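Local coordinates for protein beta-glucosidase (Chaetomella raphigera, PDB 6JXG) that probably hydrolyses terminal, non-reducing beta-D-glucosyl residues, releasing beta-D-glucose in the breakdown of cellulose, at residues Leu352-Gln357 / Thr431-Ile436. Residues are numbered along the deposited sequence; the frame is centred on the assembly and turned at random.
With MAN (alpha-D-mannopyranose), chain E.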
# COMPACT_ATOMS: atom_id res chain seq x y z
N LEU A 352 35.51 -4.08 -5.50
CA LEU A 352 34.13 -4.43 -5.17
C LEU A 352 33.58 -5.31 -6.26
O LEU A 352 33.62 -4.92 -7.40
CB LEU A 352 33.35 -3.13 -5.15
CG LEU A 352 32.32 -2.76 -4.12
CD1 LEU A 352 32.57 -3.22 -2.70
CD2 LEU A 352 32.17 -1.23 -4.18
N ALA A 353 33.17 -6.52 -5.95
CA ALA A 353 32.47 -7.36 -6.90
C ALA A 353 30.96 -7.03 -6.88
O ALA A 353 30.40 -6.77 -5.78
CB ALA A 353 32.71 -8.86 -6.57
N ILE A 354 30.34 -7.02 -8.05
CA ILE A 354 28.88 -6.66 -8.21
C ILE A 354 28.21 -7.86 -8.87
O ILE A 354 28.55 -8.22 -10.03
CB ILE A 354 28.70 -5.33 -8.97
CG1 ILE A 354 29.45 -4.20 -8.25
CG2 ILE A 354 27.22 -4.99 -9.23
CD1 ILE A 354 28.92 -3.71 -6.91
N ILE A 355 27.35 -8.56 -8.10
CA ILE A 355 26.90 -9.88 -8.48
C ILE A 355 25.37 -9.97 -8.50
O ILE A 355 24.72 -9.60 -7.56
CB ILE A 355 27.49 -10.96 -7.51
CG1 ILE A 355 29.00 -10.88 -7.51
CG2 ILE A 355 27.00 -12.37 -7.83
CD1 ILE A 355 29.64 -11.44 -6.27
N GLY A 356 24.82 -10.58 -9.55
CA GLY A 356 23.40 -10.77 -9.67
C GLY A 356 22.82 -9.95 -10.75
O GLY A 356 23.19 -8.81 -10.91
N GLN A 357 21.84 -10.49 -11.45
CA GLN A 357 21.20 -9.77 -12.53
C GLN A 357 20.37 -8.63 -11.99
O GLN A 357 20.09 -7.73 -12.72
CB GLN A 357 20.29 -10.68 -13.38
CG GLN A 357 19.13 -11.31 -12.70
CD GLN A 357 18.14 -11.86 -13.68
OE1 GLN A 357 17.85 -11.22 -14.73
NE2 GLN A 357 17.68 -13.05 -13.42
N THR A 431 35.56 -7.10 -1.30
CA THR A 431 34.18 -7.06 -0.77
C THR A 431 33.30 -7.34 -1.94
O THR A 431 33.57 -6.86 -3.04
CB THR A 431 33.88 -5.65 -0.21
OG1 THR A 431 34.64 -5.49 0.98
CG2 THR A 431 32.37 -5.49 0.24
N ALA A 432 32.23 -8.08 -1.70
CA ALA A 432 31.23 -8.48 -2.72
C ALA A 432 29.84 -8.05 -2.33
O ALA A 432 29.41 -8.35 -1.21
CB ALA A 432 31.21 -9.98 -2.85
N ILE A 433 29.14 -7.38 -3.23
CA ILE A 433 27.73 -7.02 -3.03
C ILE A 433 26.91 -7.86 -4.02
O ILE A 433 27.17 -7.81 -5.25
CB ILE A 433 27.42 -5.54 -3.31
CG1 ILE A 433 28.48 -4.61 -2.68
CG2 ILE A 433 26.00 -5.25 -2.90
CD1 ILE A 433 28.34 -3.11 -2.96
N VAL A 434 26.01 -8.67 -3.46
CA VAL A 434 25.23 -9.60 -4.19
C VAL A 434 23.73 -9.18 -4.09
O VAL A 434 23.23 -8.88 -3.02
CB VAL A 434 25.49 -11.06 -3.72
CG1 VAL A 434 25.29 -11.25 -2.23
CG2 VAL A 434 24.65 -12.06 -4.48
N PHE A 435 23.05 -9.24 -5.23
CA PHE A 435 21.73 -8.66 -5.44
C PHE A 435 20.76 -9.78 -5.77
O PHE A 435 20.93 -10.51 -6.76
CB PHE A 435 21.81 -7.65 -6.63
CG PHE A 435 22.62 -6.43 -6.35
CD1 PHE A 435 22.01 -5.25 -5.93
CD2 PHE A 435 23.99 -6.45 -6.42
CE1 PHE A 435 22.76 -4.12 -5.64
CE2 PHE A 435 24.74 -5.31 -6.13
CZ PHE A 435 24.13 -4.15 -5.72
N ILE A 436 19.74 -9.92 -4.94
CA ILE A 436 18.76 -10.95 -5.06
C ILE A 436 17.37 -10.35 -4.94
O ILE A 436 17.20 -9.26 -4.36
CB ILE A 436 18.96 -12.11 -4.05
CG1 ILE A 436 18.92 -11.63 -2.60
CG2 ILE A 436 20.27 -12.80 -4.35
CD1 ILE A 436 18.74 -12.71 -1.55
C1 MAN E . 34.93 -4.12 1.19
C2 MAN E . 36.08 -4.49 2.13
C3 MAN E . 35.68 -4.79 3.58
C4 MAN E . 34.67 -3.78 4.09
C5 MAN E . 33.53 -3.84 3.11
C6 MAN E . 32.33 -3.06 3.59
O2 MAN E . 36.87 -3.35 2.15
O3 MAN E . 36.87 -4.70 4.32
O4 MAN E . 34.22 -4.04 5.43
O5 MAN E . 33.95 -3.37 1.84
O6 MAN E . 32.63 -1.68 3.65
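Ile354 and Ile433 run alongside each other on one face of two neighbouring parallel strands, 352-355 and 431-436, in the mixed sheet of the alpha/beta sandwich that forms the glycoside hydrolase family 3 C-terminal domain, with helix 396-406 on one face and helix 463-471 on the other. Four backbone hydrogen bonds join the pair: Ala353 N to Thr431 O, Ile433 N to Ala353 O, Ile355 N to Ile433 O and Phe435 N to Ile355 O. The bond from Ile433 N to Ala353 O is nearly straight (174°).

On the face of Leu352, Ile354 and Ile433, the Ile433 tip fills the notch between two side chains of the other strand: CD1 lies 4.0 Å from Ile354 CD1 and 4.2 Å from Leu352 CG. CG1 of Ile433 is anti to its carbonyl carbon (chi1 -45°), and the extended chain (chi2 177°) carries CD1 into that notch. Leu352 CD1 rests 3.7 Å from Thr431 CG2. Farther along, Ile354 CG2 approaches Phe435 CE2 obliquely at 4.0 Å, while Leu397 of helix 396-406 touches Ile354 and Ile400 touches the phenyl group.

The other face carries Ala353, Ala432, Ile355 and Val434. The small methyls of Ala353 and Ala432 meet at 4.2 Å, and Ile355 spreads its branches, CD1 reaching back to Ala432 CB and CG2 turning to Val434 CG2. Val470 of helix 463-471 packs on Ile355, Ala432 and Val434.

At the sugar-bearing end of the contact, Thr431 OG1 is covalently bonded to C1 of an O-linked mannose, which is also hydrogen-bonded to Ala343 O and Glu430 OE1. At the far end, Ile355 O accepts the Phe435 N-H and lies in the ring plane, 3.4 Å from Phe435 CD2.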